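PDB 5EZM: 4-amino-4-deoxy-L-arabinose transferase or related glycosyltransferases of PMT family from Cupriavidus metallidurans, which probably transfers 4-amino-4-deoxy-L-arabinose from a polyprenyl-phosphate carrier to lipid A, as a membrane-embedded glycosyltransferase of the GT-C fold. Local coordinates for residues A[46-51]-A[154-159]; A[59-64]-A[83-88]; A[149-154]-A[351-356]. One frame throughout, in Å; residues are numbered along the deposited sequence.

Contact 1 (A[46-51]-A[154-159]). With MPG ([(Z)-octadec-9-enyl] (2R)-2,3-bis(oxidanyl)propanoate), chain B; MPG ([(Z)-octadec-9-enyl] (2R)-2,3-bis(oxidanyl)propanoate), chain C.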
# COMPACT_ATOMS: atom_id res chain seq x y z
N PHE A 46 3.67 -8.29 12.38
CA PHE A 46 3.90 -6.99 13.00
C PHE A 46 5.37 -6.65 13.21
O PHE A 46 5.77 -5.51 12.97
CB PHE A 46 3.15 -6.90 14.33
CG PHE A 46 1.66 -6.79 14.16
CD1 PHE A 46 1.07 -5.56 13.90
CD2 PHE A 46 0.85 -7.91 14.24
CE1 PHE A 46 -0.30 -5.45 13.73
CE2 PHE A 46 -0.52 -7.81 14.06
CZ PHE A 46 -1.09 -6.58 13.81
N VAL A 47 6.18 -7.62 13.63
CA VAL A 47 7.61 -7.37 13.81
C VAL A 47 8.23 -6.86 12.51
O VAL A 47 8.95 -5.86 12.49
CB VAL A 47 8.33 -8.63 14.32
CG1 VAL A 47 9.84 -8.47 14.22
CG2 VAL A 47 7.92 -8.91 15.76
N SER A 48 7.92 -7.53 11.39
CA SER A 48 8.45 -7.12 10.10
C SER A 48 8.06 -5.70 9.73
O SER A 48 8.69 -5.11 8.84
CB SER A 48 7.98 -8.09 9.01
OG SER A 48 6.57 -8.22 9.02
N LEU A 49 7.05 -5.13 10.38
CA LEU A 49 6.70 -3.74 10.12
C LEU A 49 7.82 -2.78 10.51
O LEU A 49 8.03 -1.77 9.84
CB LEU A 49 5.42 -3.36 10.87
CG LEU A 49 4.10 -3.94 10.37
CD1 LEU A 49 2.96 -3.48 11.26
CD2 LEU A 49 3.85 -3.54 8.93
N ASP A 50 8.56 -3.10 11.57
CA ASP A 50 9.52 -2.17 12.16
C ASP A 50 10.96 -2.57 11.86
O ASP A 50 11.84 -2.45 12.70
CB ASP A 50 9.31 -2.07 13.67
CG ASP A 50 9.95 -0.83 14.26
OD1 ASP A 50 9.95 0.23 13.60
OD2 ASP A 50 10.46 -0.92 15.40
N MET A 51 11.21 -3.06 10.64
CA MET A 51 12.55 -3.51 10.28
C MET A 51 13.05 -2.89 8.98
O MET A 51 14.09 -3.32 8.47
CB MET A 51 12.59 -5.04 10.22
CG MET A 51 12.31 -5.68 11.57
SD MET A 51 12.97 -7.35 11.76
CE MET A 51 11.69 -8.32 10.99
N ALA A 154 2.16 -5.52 -0.09
CA ALA A 154 1.35 -4.30 -0.04
C ALA A 154 0.80 -4.07 1.37
O ALA A 154 0.63 -2.92 1.78
CB ALA A 154 0.22 -4.37 -1.06
N ALA A 155 0.54 -5.14 2.11
CA ALA A 155 0.08 -5.01 3.49
C ALA A 155 1.16 -4.49 4.42
O ALA A 155 0.83 -3.99 5.50
CB ALA A 155 -0.44 -6.35 3.99
N HIS A 156 2.43 -4.60 4.04
CA HIS A 156 3.53 -4.11 4.86
C HIS A 156 4.23 -2.90 4.25
O HIS A 156 5.34 -2.56 4.67
CB HIS A 156 4.55 -5.23 5.11
CG HIS A 156 4.07 -6.26 6.08
ND1 HIS A 156 2.97 -7.05 5.84
CD2 HIS A 156 4.53 -6.61 7.30
CE1 HIS A 156 2.77 -7.86 6.87
NE2 HIS A 156 3.71 -7.61 7.77
N PHE A 157 3.60 -2.24 3.28
CA PHE A 157 4.19 -1.10 2.59
C PHE A 157 3.23 0.07 2.69
O PHE A 157 2.11 -0.00 2.16
CB PHE A 157 4.49 -1.45 1.13
CG PHE A 157 5.30 -0.40 0.42
CD1 PHE A 157 6.68 -0.37 0.56
CD2 PHE A 157 4.68 0.54 -0.38
CE1 PHE A 157 7.43 0.59 -0.09
CE2 PHE A 157 5.43 1.50 -1.04
CZ PHE A 157 6.80 1.52 -0.90
N ASN A 158 3.66 1.15 3.34
CA ASN A 158 2.76 2.24 3.68
C ASN A 158 2.30 3.01 2.44
O ASN A 158 2.94 3.96 2.01
CB ASN A 158 3.43 3.21 4.67
CG ASN A 158 2.49 4.29 5.15
OD1 ASN A 158 1.27 4.14 5.08
ND2 ASN A 158 3.05 5.38 5.64
N THR A 159 1.16 2.59 1.88
CA THR A 159 0.55 3.26 0.75
C THR A 159 -0.96 3.15 0.90
O THR A 159 -1.47 2.27 1.60
CB THR A 159 1.01 2.67 -0.59
OG1 THR A 159 0.51 3.47 -1.67
CG2 THR A 159 0.50 1.25 -0.74
C2 MPG B . 9.42 -4.44 16.35
C3 MPG B . 8.18 -3.88 17.03
C4 MPG B . 6.88 -4.35 16.39
C5 MPG B . 5.66 -3.64 16.99
C6 MPG B . 4.34 -4.37 16.73
C7 MPG B . 3.16 -3.68 17.44
C8 MPG B . 1.80 -4.38 17.18
C9 MPG B . 0.59 -3.49 17.56
C10 MPG B . -0.75 -4.07 17.04
C11 MPG B . -1.91 -3.06 17.14
C12 MPG B . -3.30 -3.70 16.80
C1 MPG B . 10.71 -3.86 16.93
C2 MPG C . 12.37 -13.61 8.76
C3 MPG C . 11.35 -12.65 9.35
C4 MPG C . 11.82 -12.03 10.66
C5 MPG C . 10.64 -11.74 11.60
C6 MPG C . 11.05 -11.77 13.08
C1 MPG C . 11.72 -14.90 8.24
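In the transmembrane helix bundle of this GT-C protein, H156, just past helix 149-155, sets its imidazole against S48 and L49 of segment 46-51, which carries on from helix 31-47. The contact is small, 149 Å² over both sides, and centres on CD2 of H156, which lies 3.1 Å from OG of S48 and 3.5 Å from CD2 of L49. The L49 side chain crosses the histidine at about a right angle, and its CD2 methyl does the touching, 3.9 Å from CG of H156. The serine hydroxyl is hydrogen-bonded to O of V44, one turn back; OG sits between the backbone N and the carbonyl carbon (chi1 54°), which brings it to the imidazole. ND1 of H156 bonds to O of S152, which would restrain the ring's rotation, and W45 meets the ring edge-to-face. The outer face of segment 46-51 is lipid-facing: CD1 of F46 is 3.6 Å from C8 of one MPG molecule (chain B), and CE of M51 is 3.6 Å from C5 of another (chain C). L49 also rests on W108 of helix 107-110, and helix 435-456 packs T451 and L455 on S48 and L454 on H156.

Contact 2 (A[59-64]-A[83-88])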
# COMPACT_ATOMS: atom_id res chain seq x y z
N GLU A 59 5.54 5.83 1.30
CA GLU A 59 5.65 5.60 2.74
C GLU A 59 6.02 6.88 3.47
O GLU A 59 5.40 7.24 4.48
CB GLU A 59 6.69 4.52 3.03
CG GLU A 59 6.31 3.14 2.56
CD GLU A 59 7.09 2.06 3.27
OE1 GLU A 59 8.34 2.13 3.27
OE2 GLU A 59 6.46 1.16 3.86
N GLY A 60 7.04 7.59 2.97
CA GLY A 60 7.43 8.84 3.59
C GLY A 60 6.35 9.90 3.50
O GLY A 60 6.09 10.61 4.47
N ARG A 61 5.71 10.02 2.33
CA ARG A 61 4.70 11.06 2.14
C ARG A 61 3.54 10.89 3.11
O ARG A 61 3.13 11.85 3.78
CB ARG A 61 4.18 11.06 0.70
CG ARG A 61 2.87 11.82 0.54
CD ARG A 61 2.42 11.96 -0.91
NE ARG A 61 2.49 10.70 -1.64
CZ ARG A 61 3.16 10.53 -2.77
NH1 ARG A 61 3.80 11.55 -3.32
NH2 ARG A 61 3.17 9.35 -3.36
N TYR A 62 2.99 9.68 3.20
CA TYR A 62 1.84 9.49 4.07
C TYR A 62 2.24 9.49 5.54
O TYR A 62 1.49 9.98 6.39
CB TYR A 62 1.10 8.21 3.68
CG TYR A 62 0.61 8.27 2.26
CD1 TYR A 62 -0.11 9.36 1.80
CD2 TYR A 62 0.90 7.26 1.35
CE1 TYR A 62 -0.56 9.44 0.50
CE2 TYR A 62 0.46 7.32 0.04
CZ TYR A 62 -0.27 8.42 -0.38
OH TYR A 62 -0.71 8.49 -1.68
N ALA A 63 3.44 8.98 5.86
CA ALA A 63 3.90 9.04 7.24
C ALA A 63 4.08 10.48 7.70
O ALA A 63 3.77 10.83 8.84
CB ALA A 63 5.21 8.27 7.40
N GLU A 64 4.56 11.35 6.80
CA GLU A 64 4.81 12.74 7.16
C GLU A 64 3.53 13.56 7.19
O GLU A 64 3.33 14.37 8.11
CB GLU A 64 5.81 13.38 6.18
CG GLU A 64 5.93 14.89 6.33
CD GLU A 64 6.44 15.33 7.69
OE1 GLU A 64 7.01 14.50 8.43
OE2 GLU A 64 6.28 16.52 8.03
N LEU A 83 2.10 22.57 3.53
CA LEU A 83 1.37 23.02 2.35
C LEU A 83 0.16 22.14 2.10
O LEU A 83 0.19 20.92 2.33
CB LEU A 83 2.27 23.01 1.11
CG LEU A 83 3.50 23.90 1.17
CD1 LEU A 83 4.34 23.68 -0.08
CD2 LEU A 83 3.10 25.36 1.31
N LYS A 84 -0.92 22.77 1.62
CA LYS A 84 -2.16 22.05 1.34
C LYS A 84 -1.91 20.92 0.35
O LYS A 84 -1.28 21.12 -0.69
CB LYS A 84 -3.22 23.00 0.79
CG LYS A 84 -3.70 24.05 1.78
CD LYS A 84 -4.78 24.92 1.17
CE LYS A 84 -5.34 25.90 2.18
NZ LYS A 84 -6.54 26.62 1.65
N TYR A 85 -2.41 19.73 0.69
CA TYR A 85 -2.28 18.54 -0.14
C TYR A 85 -3.69 18.00 -0.35
O TYR A 85 -4.25 17.35 0.54
CB TYR A 85 -1.37 17.51 0.51
CG TYR A 85 -1.02 16.34 -0.38
CD1 TYR A 85 -0.15 16.49 -1.45
CD2 TYR A 85 -1.54 15.08 -0.13
CE1 TYR A 85 0.18 15.41 -2.26
CE2 TYR A 85 -1.22 13.99 -0.93
CZ TYR A 85 -0.36 14.17 -2.00
OH TYR A 85 -0.03 13.10 -2.80
N PHE A 86 -4.27 18.28 -1.51
CA PHE A 86 -5.64 17.89 -1.83
C PHE A 86 -5.70 16.80 -2.89
O PHE A 86 -6.68 16.70 -3.64
CB PHE A 86 -6.45 19.10 -2.28
CG PHE A 86 -6.66 20.13 -1.21
CD1 PHE A 86 -6.57 19.79 0.13
CD2 PHE A 86 -6.95 21.45 -1.54
CE1 PHE A 86 -6.76 20.74 1.13
CE2 PHE A 86 -7.15 22.40 -0.55
CZ PHE A 86 -7.05 22.05 0.78
N GLU A 87 -4.66 15.96 -2.97
CA GLU A 87 -4.64 14.89 -3.97
C GLU A 87 -5.24 13.58 -3.44
O GLU A 87 -5.48 12.68 -4.25
CB GLU A 87 -3.21 14.65 -4.48
CG GLU A 87 -2.42 15.93 -4.83
CD GLU A 87 -2.05 16.10 -6.32
OE1 GLU A 87 -2.38 15.23 -7.16
OE2 GLU A 87 -1.42 17.13 -6.67
N LYS A 88 -5.50 13.47 -2.14
CA LYS A 88 -6.02 12.24 -1.55
C LYS A 88 -6.99 12.55 -0.42
O LYS A 88 -6.87 13.59 0.24
CB LYS A 88 -4.90 11.34 -0.99
CG LYS A 88 -3.83 10.93 -1.98
CD LYS A 88 -4.36 9.98 -3.04
CE LYS A 88 -3.29 9.72 -4.08
NZ LYS A 88 -3.76 8.82 -5.17
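R61 against Y85 and Y62 against K88 make this a sparse, buried side-chain packing contact between helix 58-72 and the turn that leads from strand 83-84 to the zinc site. The CA atoms stay at least 10.0 Å apart, the value for Y62 and K88, so long side chains span the gap. CD of R61 lies 3.3 Å from OH of Y85; the two side chains cross at about a right angle although the guanidinium and phenol planes differ by just 6°. With CG anti to the backbone N (chi1 163°) and a bend at chi3 (48°), R61 carries its guanidinium past the phenol to salt bridges with D58 and E509. A leucine here would probably leave the carboxylates of D58 and E509 without their shared cation. Strands 79-80 and 83-84 form a short antiparallel hairpin, and Y85 continues it by backbone bonding to I78. Over one face of the Y85 ring, offset toward the rim, sits CB of E87, 3.8 Å above the plane; E87 OE2 ligates the zinc ion together with H268 and H270. Further along, OH of Y62 meets the aliphatic part of K88, 3.7 Å from its CE, and L160 of helix 160-178 touches both side chains.

Contact 3 (A[149-154]-A[351-356]). With MPG ([(Z)-octadec-9-enyl] (2R)-2,3-bis(oxidanyl)propanoate), chain L.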
# COMPACT_ATOMS: atom_id res chain seq x y z
N PRO A 149 2.05 -12.62 -2.58
CA PRO A 149 3.03 -11.56 -2.29
C PRO A 149 2.48 -10.16 -2.44
O PRO A 149 2.94 -9.26 -1.74
CB PRO A 149 4.15 -11.85 -3.30
CG PRO A 149 3.47 -12.53 -4.42
CD PRO A 149 2.41 -13.38 -3.78
N MET A 150 1.52 -9.94 -3.34
CA MET A 150 0.95 -8.61 -3.47
C MET A 150 0.19 -8.21 -2.21
O MET A 150 0.29 -7.06 -1.76
CB MET A 150 0.04 -8.54 -4.70
CG MET A 150 -0.67 -7.21 -4.87
SD MET A 150 -1.25 -6.94 -6.56
CE MET A 150 0.24 -6.34 -7.34
N TRP A 151 -0.54 -9.14 -1.60
CA TRP A 151 -1.32 -8.80 -0.42
C TRP A 151 -0.42 -8.61 0.81
O TRP A 151 -0.66 -7.70 1.61
CB TRP A 151 -2.37 -9.86 -0.14
CG TRP A 151 -3.38 -9.42 0.88
CD1 TRP A 151 -3.46 -9.82 2.18
CD2 TRP A 151 -4.42 -8.46 0.69
NE1 TRP A 151 -4.50 -9.18 2.81
CE2 TRP A 151 -5.11 -8.34 1.91
CE3 TRP A 151 -4.85 -7.69 -0.40
CZ2 TRP A 151 -6.19 -7.48 2.08
CZ3 TRP A 151 -5.92 -6.84 -0.24
CH2 TRP A 151 -6.58 -6.74 0.99
N SER A 152 0.61 -9.45 0.97
CA SER A 152 1.47 -9.34 2.14
C SER A 152 2.44 -8.17 2.01
O SER A 152 2.58 -7.35 2.93
CB SER A 152 2.24 -10.64 2.35
OG SER A 152 3.26 -10.81 1.37
N VAL A 153 3.13 -8.08 0.86
CA VAL A 153 4.01 -6.95 0.59
C VAL A 153 3.24 -5.64 0.68
O VAL A 153 3.60 -4.73 1.45
CB VAL A 153 4.69 -7.10 -0.78
CG1 VAL A 153 5.25 -5.77 -1.27
CG2 VAL A 153 5.79 -8.15 -0.71
N ALA A 154 2.16 -5.52 -0.09
CA ALA A 154 1.35 -4.30 -0.04
C ALA A 154 0.80 -4.07 1.37
O ALA A 154 0.63 -2.92 1.78
CB ALA A 154 0.22 -4.37 -1.06
N PRO A 351 -6.85 -4.18 -5.04
CA PRO A 351 -8.20 -4.61 -4.62
C PRO A 351 -8.72 -5.88 -5.28
O PRO A 351 -9.73 -6.42 -4.81
CB PRO A 351 -9.08 -3.40 -5.00
CG PRO A 351 -8.18 -2.26 -4.85
CD PRO A 351 -6.83 -2.73 -5.32
N VAL A 352 -8.08 -6.39 -6.34
CA VAL A 352 -8.57 -7.64 -6.92
C VAL A 352 -8.09 -8.86 -6.14
O VAL A 352 -8.68 -9.94 -6.28
CB VAL A 352 -8.14 -7.79 -8.40
CG1 VAL A 352 -8.39 -6.50 -9.16
CG2 VAL A 352 -6.68 -8.22 -8.50
N ILE A 353 -7.05 -8.71 -5.31
CA ILE A 353 -6.46 -9.88 -4.65
C ILE A 353 -7.44 -10.58 -3.71
O ILE A 353 -7.54 -11.81 -3.77
CB ILE A 353 -5.15 -9.48 -3.95
CG1 ILE A 353 -4.16 -8.92 -4.97
CG2 ILE A 353 -4.54 -10.67 -3.22
CD1 ILE A 353 -3.77 -9.90 -6.05
N PRO A 354 -8.17 -9.88 -2.82
CA PRO A 354 -9.11 -10.60 -1.94
C PRO A 354 -10.08 -11.49 -2.69
O PRO A 354 -10.26 -12.66 -2.33
CB PRO A 354 -9.83 -9.47 -1.20
CG PRO A 354 -8.87 -8.35 -1.21
CD PRO A 354 -8.17 -8.43 -2.53
N ALA A 355 -10.71 -10.96 -3.75
CA ALA A 355 -11.61 -11.78 -4.56
C ALA A 355 -10.90 -13.02 -5.08
O ALA A 355 -11.40 -14.14 -4.93
CB ALA A 355 -12.16 -10.94 -5.72
N LEU A 356 -9.72 -12.83 -5.68
CA LEU A 356 -8.90 -13.97 -6.09
C LEU A 356 -8.72 -14.95 -4.94
O LEU A 356 -8.88 -16.17 -5.11
CB LEU A 356 -7.55 -13.49 -6.61
CG LEU A 356 -7.57 -12.65 -7.89
CD1 LEU A 356 -6.17 -12.22 -8.26
CD2 LEU A 356 -8.22 -13.43 -9.02
C5 MPG L . 8.96 -13.23 -8.61
C6 MPG L . 8.63 -11.74 -8.45
C7 MPG L . 7.52 -11.47 -7.41
C8 MPG L . 6.86 -10.08 -7.63
C9 MPG L . 5.84 -9.70 -6.53
C10 MPG L . 5.03 -8.42 -6.91
C11 MPG L . 4.49 -7.69 -5.67
C12 MPG L . 3.66 -6.41 -6.05
C13 MPG L . 3.20 -5.62 -4.81
C14 MPG L . 2.67 -4.20 -5.18
C15 MPG L . 2.47 -3.29 -3.92
C16 MPG L . 1.56 -2.06 -4.20
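M150 and W151, on successive positions of segment 149-154, share one isoleucine, I353, on segment 351-356. Starting at P149, whose O accepts the N-H of V153, the helix first presents M150. With CG anti to the backbone N (chi1 176°), this side chain extends to I353, its SD lying 3.9 Å from CG1 of I353. The chain then bends at chi3 (-82°), and CE turns to the bound MPG of chain L, 3.7 Å from its C12, so M150 touches protein with its sulfur and lipid with its methyl. W151 follows, and its side chain and that of I353 run past each other in opposite directions. CB of W151 lies 3.9 Å from CG2 of I353, which means that the two branches of the isoleucine divide between two neighbouring side chains. Farther out, the indole crosses the pyrrolidine ring of P354 at about a right angle; CZ3 of W151 is 3.5 Å from CG of P354. NE1 of W151 is satisfied by O of G118, a bond that would restrain how the indole turns. V153 closes the walk, its CG1 4.1 Å from C13 of the same MPG. The contact is apolar throughout: packing between two helices predicted to be transmembrane, in the GT-C bundle and away from the annotated sites. The axes of the two short helical segments pass 10.1 Å apart, at 132° between their directions. Helix 160-178 packs alongside, with M162 and A165 on W151 and S169 on P354; helix 323-339 backs the second segment at V352, A355 and L356, and helix 435-456 meets the first at P149 and S152.

Contacts 1 and 3 draw on the same helix 149-155: they share A154, their centres are 14 Å apart, and their segments alternate along the chain. Contact 1 touches contact 2 directly, N158 N lying 2.8 Å from E59 OE2, a probable hydrogen bond; R111 adds a second tie, since it bonds to L49 O and forms a salt bridge with E59. Contacts 2 and 3 do not meet, their nearest atoms being about 7 Å apart. Contact 2 alone includes a zinc ligand, and its K88 side chain lies about 5 Å from bound phosphocholine. At contact 3, the P354 side chain is about 11 Å from decaprenyl phosphate.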